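Local coordinates for N-acetylmuramoyl-L-alanine amidase (Peptoclostridium difficile, PDB 4RN7), which probably hydrolyses, as a zinc-dependent amidase domain, the bond between N-acetylmuramoyl and L-alanine residues in cell-wall peptidoglycan, at residues I81-E86 with G150-P155; T91-E96 with T154-Q159. One frame throughout, in Å; residues are numbered along the deposited sequence.

Interaction 1 (I81-E86 with G150-P155); sequences IHLNAE and GFLTTP. With ZN (zinc ion), chain B.
The C-terminal end of strand 77-84, which carries the zinc ligand His82, pairs in parallel with the end of strand 144-151, through Asn84 and Phe151, and packs against the turn that follows. His82 ND1 lies 2.1 Å from ZN, and His12 and Glu28 complete the protein ligands; Glu28 also accepts a hydrogen bond from Leu83 N. One residue further on, Asn84 sits between two backbone bonds: its N donates to Gly150 O at 2.7 Å, and its O accepts from Leu152 N at 3.1 Å. Both donors stand 26° above the acceptor's carbonyl plane. The Asn84 amide stacks over one face of the Phe151 ring, the planes 9° apart, with Asn84 CB over the ring centre, 3.6 Å from the centroid, a CH-pi contact. The amide is tied back to its own segment, because Asn84 OD1 takes Ala85 N on an in-plane lone pair. At the ring edge runs Glu86 N, which makes a nearly straight bond (173°) to Thr153 OG1 at 3.0 Å. A water joins Thr153 OG1 to Glu86 OE1 and Thr154 OG1, donating to the latter two; Glu86 OE1 further accepts from Thr91 N and Ala92 N. A type I turn from Phe151 to Thr154, closed by Thr154 N to Phe151 O, leads into helix 155-161. Zinc binding at a strand's C-terminal end, beside its parallel neighbour, is characteristic of the Amidase_3 alpha/beta fold.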
loop_
_atom_site.group_PDB
_atom_site.type_symbol
_atom_site.label_atom_id
_atom_site.label_comp_id
_atom_site.label_asym_id
_atom_site.label_seq_id
_atom_site.Cartn_x
_atom_site.Cartn_y
_atom_site.Cartn_z
ATOM N N ILE A 81 -0.127 1.313 2.342
ATOM C CA ILE A 81 -0.345 -0.128 2.498
ATOM C C ILE A 81 -1.376 -0.365 3.596
ATOM O O ILE A 81 -1.142 0.002 4.748
ATOM C CB ILE A 81 0.970 -0.823 2.893
ATOM C CG1 ILE A 81 2.007 -0.672 1.764
ATOM C CG2 ILE A 81 0.724 -2.296 3.207
ATOM C CD1 ILE A 81 1.588 -1.351 0.449
ATOM N N HIS A 82 -2.513 -0.965 3.243
ATOM C CA HIS A 82 -3.585 -1.228 4.202
ATOM C C HIS A 82 -4.088 -2.657 3.997
ATOM O O HIS A 82 -3.671 -3.317 3.056
ATOM C CB HIS A 82 -4.754 -0.279 3.968
ATOM C CG HIS A 82 -4.584 1.068 4.593
ATOM N ND1 HIS A 82 -5.344 1.480 5.664
ATOM C CD2 HIS A 82 -3.757 2.103 4.295
ATOM C CE1 HIS A 82 -4.996 2.709 6.005
ATOM N NE2 HIS A 82 -4.040 3.116 5.188
ATOM N N LEU A 83 -4.954 -3.130 4.894
ATOM C CA LEU A 83 -5.669 -4.396 4.678
ATOM C C LEU A 83 -7.148 -4.069 4.668
ATOM O O LEU A 83 -7.612 -3.163 5.366
ATOM C CB LEU A 83 -5.381 -5.415 5.779
ATOM C CG LEU A 83 -3.907 -5.754 6.032
ATOM C CD1 LEU A 83 -3.767 -6.709 7.220
ATOM C CD2 LEU A 83 -3.299 -6.365 4.777
ATOM N N ASN A 84 -7.904 -4.807 3.876
ATOM C CA ASN A 84 -9.306 -4.520 3.758
ATOM C C ASN A 84 -10.092 -5.141 4.911
ATOM O O ASN A 84 -9.589 -6.008 5.649
ATOM C CB ASN A 84 -9.819 -5.037 2.407
ATOM C CG ASN A 84 -10.806 -4.084 1.758
ATOM O OD1 ASN A 84 -11.599 -3.443 2.444
ATOM N ND2 ASN A 84 -10.762 -3.987 0.431
ATOM N N ALA A 85 -11.333 -4.697 5.066
ATOM C CA ALA A 85 -12.211 -5.253 6.082
ATOM C C ALA A 85 -13.649 -5.165 5.610
ATOM O O ALA A 85 -14.048 -4.161 5.014
ATOM C CB ALA A 85 -12.053 -4.497 7.397
ATOM N N GLU A 86 -14.413 -6.221 5.867
ATOM C CA GLU A 86 -15.863 -6.188 5.727
ATOM C C GLU A 86 -16.462 -5.774 7.065
ATOM O O GLU A 86 -16.140 -6.374 8.090
ATOM C CB GLU A 86 -16.383 -7.581 5.397
ATOM C CG GLU A 86 -16.490 -7.925 3.932
ATOM C CD GLU A 86 -17.098 -9.301 3.734
ATOM O OE1 GLU A 86 -16.425 -10.301 4.065
ATOM O OE2 GLU A 86 -18.252 -9.396 3.267
ATOM N N GLY A 150 -5.751 -7.486 0.902
ATOM C CA GLY A 150 -6.476 -8.691 1.282
ATOM C C GLY A 150 -7.364 -8.354 2.462
ATOM O O GLY A 150 -7.174 -7.311 3.091
ATOM N N PHE A 151 -8.331 -9.216 2.754
ATOM C CA PHE A 151 -9.295 -8.971 3.824
ATOM C C PHE A 151 -8.869 -9.607 5.136
ATOM O O PHE A 151 -8.943 -10.814 5.292
ATOM C CB PHE A 151 -10.677 -9.497 3.417
ATOM C CG PHE A 151 -11.420 -8.568 2.499
ATOM C CD1 PHE A 151 -11.061 -8.461 1.164
ATOM C CD2 PHE A 151 -12.445 -7.769 2.980
ATOM C CE1 PHE A 151 -11.732 -7.577 0.313
ATOM C CE2 PHE A 151 -13.110 -6.881 2.144
ATOM C CZ PHE A 151 -12.751 -6.788 0.809
ATOM N N LEU A 152 -8.430 -8.798 6.097
ATOM C CA LEU A 152 -8.013 -9.367 7.374
ATOM C C LEU A 152 -9.190 -9.985 8.112
ATOM O O LEU A 152 -9.012 -10.854 8.964
ATOM C CB LEU A 152 -7.334 -8.305 8.250
ATOM C CG LEU A 152 -6.833 -8.813 9.605
ATOM C CD1 LEU A 152 -5.782 -9.888 9.415
ATOM C CD2 LEU A 152 -6.264 -7.646 10.403
ATOM N N THR A 153 -10.402 -9.555 7.767
ATOM C CA THR A 153 -11.621 -10.099 8.370
ATOM C C THR A 153 -12.044 -11.496 7.858
ATOM O O THR A 153 -12.970 -12.109 8.398
ATOM C CB THR A 153 -12.801 -9.097 8.238
ATOM O OG1 THR A 153 -12.928 -8.660 6.871
ATOM C CG2 THR A 153 -12.562 -7.883 9.138
ATOM N N THR A 154 -11.362 -11.986 6.826
ATOM C CA THR A 154 -11.645 -13.307 6.255
ATOM C C THR A 154 -10.512 -14.246 6.658
ATOM O O THR A 154 -9.357 -14.024 6.280
ATOM C CB THR A 154 -11.738 -13.231 4.725
ATOM O OG1 THR A 154 -12.825 -12.376 4.358
ATOM C CG2 THR A 154 -11.995 -14.616 4.136
ATOM N N PRO A 155 -10.832 -15.274 7.458
ATOM C CA PRO A 155 -9.811 -16.181 7.999
ATOM C C PRO A 155 -8.834 -16.741 6.963
ATOM O O PRO A 155 -7.644 -16.749 7.247
ATOM C CB PRO A 155 -10.640 -17.300 8.624
ATOM C CG PRO A 155 -11.887 -16.604 9.087
ATOM C CD PRO A 155 -12.173 -15.589 7.986
HETATM ZN ZN ZN B . -6.674 0.453 6.893
HETATM O O HOH W 1 -13.999 -10.366 5.433
#

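Interaction 2 (T91-E96 with T154-Q159); sequences TATGIE and TPSEEQ
Thr154 and Glu157, both with their CB atoms directed at the segment 91-96, reach from the start of helix 155-161, Thr154 as the residue just before it and Glu157 from its first turn, to an extended backbone. Thr154 is the N-cap residue, yet its hydroxyl does not cap the helix; instead Thr154 OG1, anti to the carbonyl carbon, donates to Ala92 O across 2.6 Å, in the carbonyl plane and on a lone pair. Thr154 O nevertheless accepts from Glu158 N at 3.0 Å, starting the helix. Glu157 CG stands beside its backbone N and the chain bends at chi2 (-83°), so that the Glu157 and Thr93 side chains cross at about a right angle. Thr93 CB lies 3.5 Å from Glu157 OE2, and Thr93 CG2 packs 3.7 Å from Glu157 CG. The other oxygen, Glu157 OE1, accepts Gly94 N at 3.0 Å; the N-H is well aimed (163°) but meets the oxygen from 53° above the carboxylate plane. Phe151 N donates to the same OE1, so two backbone amides grip this buried oxygen, probably stabilising the ionised form. Gly94 has a positive phi, and a CB there would be jammed against the preceding carbonyl O. The contact pins a helix N-terminus, through hydroxyl-to-carbonyl and carboxylate-to-amide bonds, to the loop entering antiparallel strand 95-99 of the amidase sheet.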
loop_
_atom_site.group_PDB
_atom_site.type_symbol
_atom_site.label_atom_id
_atom_site.label_comp_id
_atom_site.label_asym_id
_atom_site.label_seq_id
_atom_site.Cartn_x
_atom_site.Cartn_y
_atom_site.Cartn_z
ATOM N N THR A 91 -16.065 -13.182 4.686
ATOM C CA THR A 91 -15.910 -14.036 3.509
ATOM C C THR A 91 -15.178 -13.391 2.326
ATOM O O THR A 91 -14.620 -14.102 1.502
ATOM C CB THR A 91 -17.284 -14.606 3.029
ATOM O OG1 THR A 91 -18.129 -13.540 2.573
ATOM C CG2 THR A 91 -17.974 -15.357 4.154
ATOM N N ALA A 92 -15.143 -12.061 2.249
ATOM C CA ALA A 92 -14.553 -11.395 1.077
ATOM C C ALA A 92 -13.073 -11.728 0.872
ATOM O O ALA A 92 -12.340 -11.915 1.840
ATOM C CB ALA A 92 -14.728 -9.889 1.174
ATOM N N THR A 93 -12.628 -11.792 -0.385
ATOM C CA THR A 93 -11.207 -12.023 -0.659
ATOM C C THR A 93 -10.668 -11.152 -1.781
ATOM O O THR A 93 -11.434 -10.638 -2.594
ATOM C CB THR A 93 -10.922 -13.477 -1.052
ATOM O OG1 THR A 93 -11.694 -13.812 -2.211
ATOM C CG2 THR A 93 -11.258 -14.416 0.088
ATOM N N GLY A 94 -9.352 -10.982 -1.812
ATOM C CA GLY A 94 -8.716 -10.343 -2.949
ATOM C C GLY A 94 -8.120 -8.981 -2.649
ATOM O O GLY A 94 -8.290 -8.425 -1.561
ATOM N N ILE A 95 -7.433 -8.435 -3.643
ATOM C CA ILE A 95 -6.723 -7.178 -3.482
ATOM C C ILE A 95 -7.308 -6.136 -4.435
ATOM O O ILE A 95 -7.650 -6.463 -5.577
ATOM C CB ILE A 95 -5.236 -7.405 -3.788
ATOM C CG1 ILE A 95 -4.609 -8.269 -2.683
ATOM C CG2 ILE A 95 -4.478 -6.082 -3.915
ATOM C CD1 ILE A 95 -3.123 -8.517 -2.864
ATOM N N GLU A 96 -7.432 -4.894 -3.969
ATOM C CA GLU A 96 -7.856 -3.799 -4.837
ATOM C C GLU A 96 -6.942 -2.623 -4.557
ATOM O O GLU A 96 -6.346 -2.540 -3.483
ATOM C CB GLU A 96 -9.310 -3.396 -4.565
ATOM C CG GLU A 96 -9.609 -3.039 -3.114
ATOM C CD GLU A 96 -11.088 -2.811 -2.875
ATOM O OE1 GLU A 96 -11.892 -3.663 -3.300
ATOM O OE2 GLU A 96 -11.453 -1.783 -2.268
ATOM N N THR A 154 -11.362 -11.986 6.826
ATOM C CA THR A 154 -11.645 -13.307 6.255
ATOM C C THR A 154 -10.512 -14.246 6.658
ATOM O O THR A 154 -9.357 -14.024 6.280
ATOM C CB THR A 154 -11.738 -13.231 4.725
ATOM O OG1 THR A 154 -12.825 -12.376 4.358
ATOM C CG2 THR A 154 -11.995 -14.616 4.136
ATOM N N PRO A 155 -10.832 -15.274 7.458
ATOM C CA PRO A 155 -9.811 -16.181 7.999
ATOM C C PRO A 155 -8.834 -16.741 6.963
ATOM O O PRO A 155 -7.644 -16.749 7.247
ATOM C CB PRO A 155 -10.640 -17.300 8.624
ATOM C CG PRO A 155 -11.887 -16.604 9.087
ATOM C CD PRO A 155 -12.173 -15.589 7.986
ATOM N N SER A 156 -9.301 -17.207 5.803
ATOM C CA SER A 156 -8.352 -17.625 4.763
ATOM C C SER A 156 -7.347 -16.528 4.360
ATOM O O SER A 156 -6.152 -16.807 4.180
ATOM C CB SER A 156 -9.090 -18.163 3.525
ATOM O OG SER A 156 -9.722 -17.108 2.812
ATOM N N GLU A 157 -7.812 -15.282 4.238
ATOM C CA GLU A 157 -6.959 -14.194 3.782
ATOM C C GLU A 157 -5.934 -13.883 4.863
ATOM O O GLU A 157 -4.771 -13.598 4.577
ATOM C CB GLU A 157 -7.784 -12.929 3.555
ATOM C CG GLU A 157 -8.778 -12.993 2.432
ATOM C CD GLU A 157 -8.131 -12.715 1.107
ATOM O OE1 GLU A 157 -7.979 -11.520 0.759
ATOM O OE2 GLU A 157 -7.772 -13.695 0.425
ATOM N N GLU A 158 -6.387 -13.919 6.111
ATOM C CA GLU A 158 -5.498 -13.675 7.239
ATOM C C GLU A 158 -4.331 -14.678 7.238
ATOM O O GLU A 158 -3.190 -14.294 7.487
ATOM C CB GLU A 158 -6.279 -13.745 8.549
ATOM C CG GLU A 158 -5.393 -13.730 9.791
ATOM C CD GLU A 158 -6.181 -13.819 11.077
ATOM O OE1 GLU A 158 -7.338 -14.289 11.036
ATOM O OE2 GLU A 158 -5.636 -13.425 12.128
ATOM N N GLN A 159 -4.599 -15.941 6.911
ATOM C CA GLN A 159 -3.528 -16.944 6.890
ATOM C C GLN A 159 -2.476 -16.647 5.825
ATOM O O GLN A 159 -1.310 -17.023 5.976
ATOM C CB GLN A 159 -4.084 -18.354 6.696
ATOM C CG GLN A 159 -4.823 -18.893 7.915
ATOM C CD GLN A 159 -3.968 -18.890 9.175
ATOM O OE1 GLN A 159 -2.843 -19.392 9.184
ATOM N NE2 GLN A 159 -4.510 -18.338 10.249
#

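In the fold
From the N terminus, strand 77-84 comes first, and its end at 81-86 is the first half of interaction 1. The chain then runs through 91-96, the first half of interaction 2, into strand 95-99, and passes through helix 107-122, strand 126-131 and helix 135-139 before strand 144-151 brings it back. Interaction 2 begins and ends later than interaction 1, so the two loops cross, sharing Thr154 and Pro155. With centres 6 Å apart, the contacts are coupled by Glu86 OE1, Ala92 and Glu157 OE1. Together they join the zinc-bearing strand, its parallel neighbour, the approach to antiparallel strand 95-99 and helix 155-161.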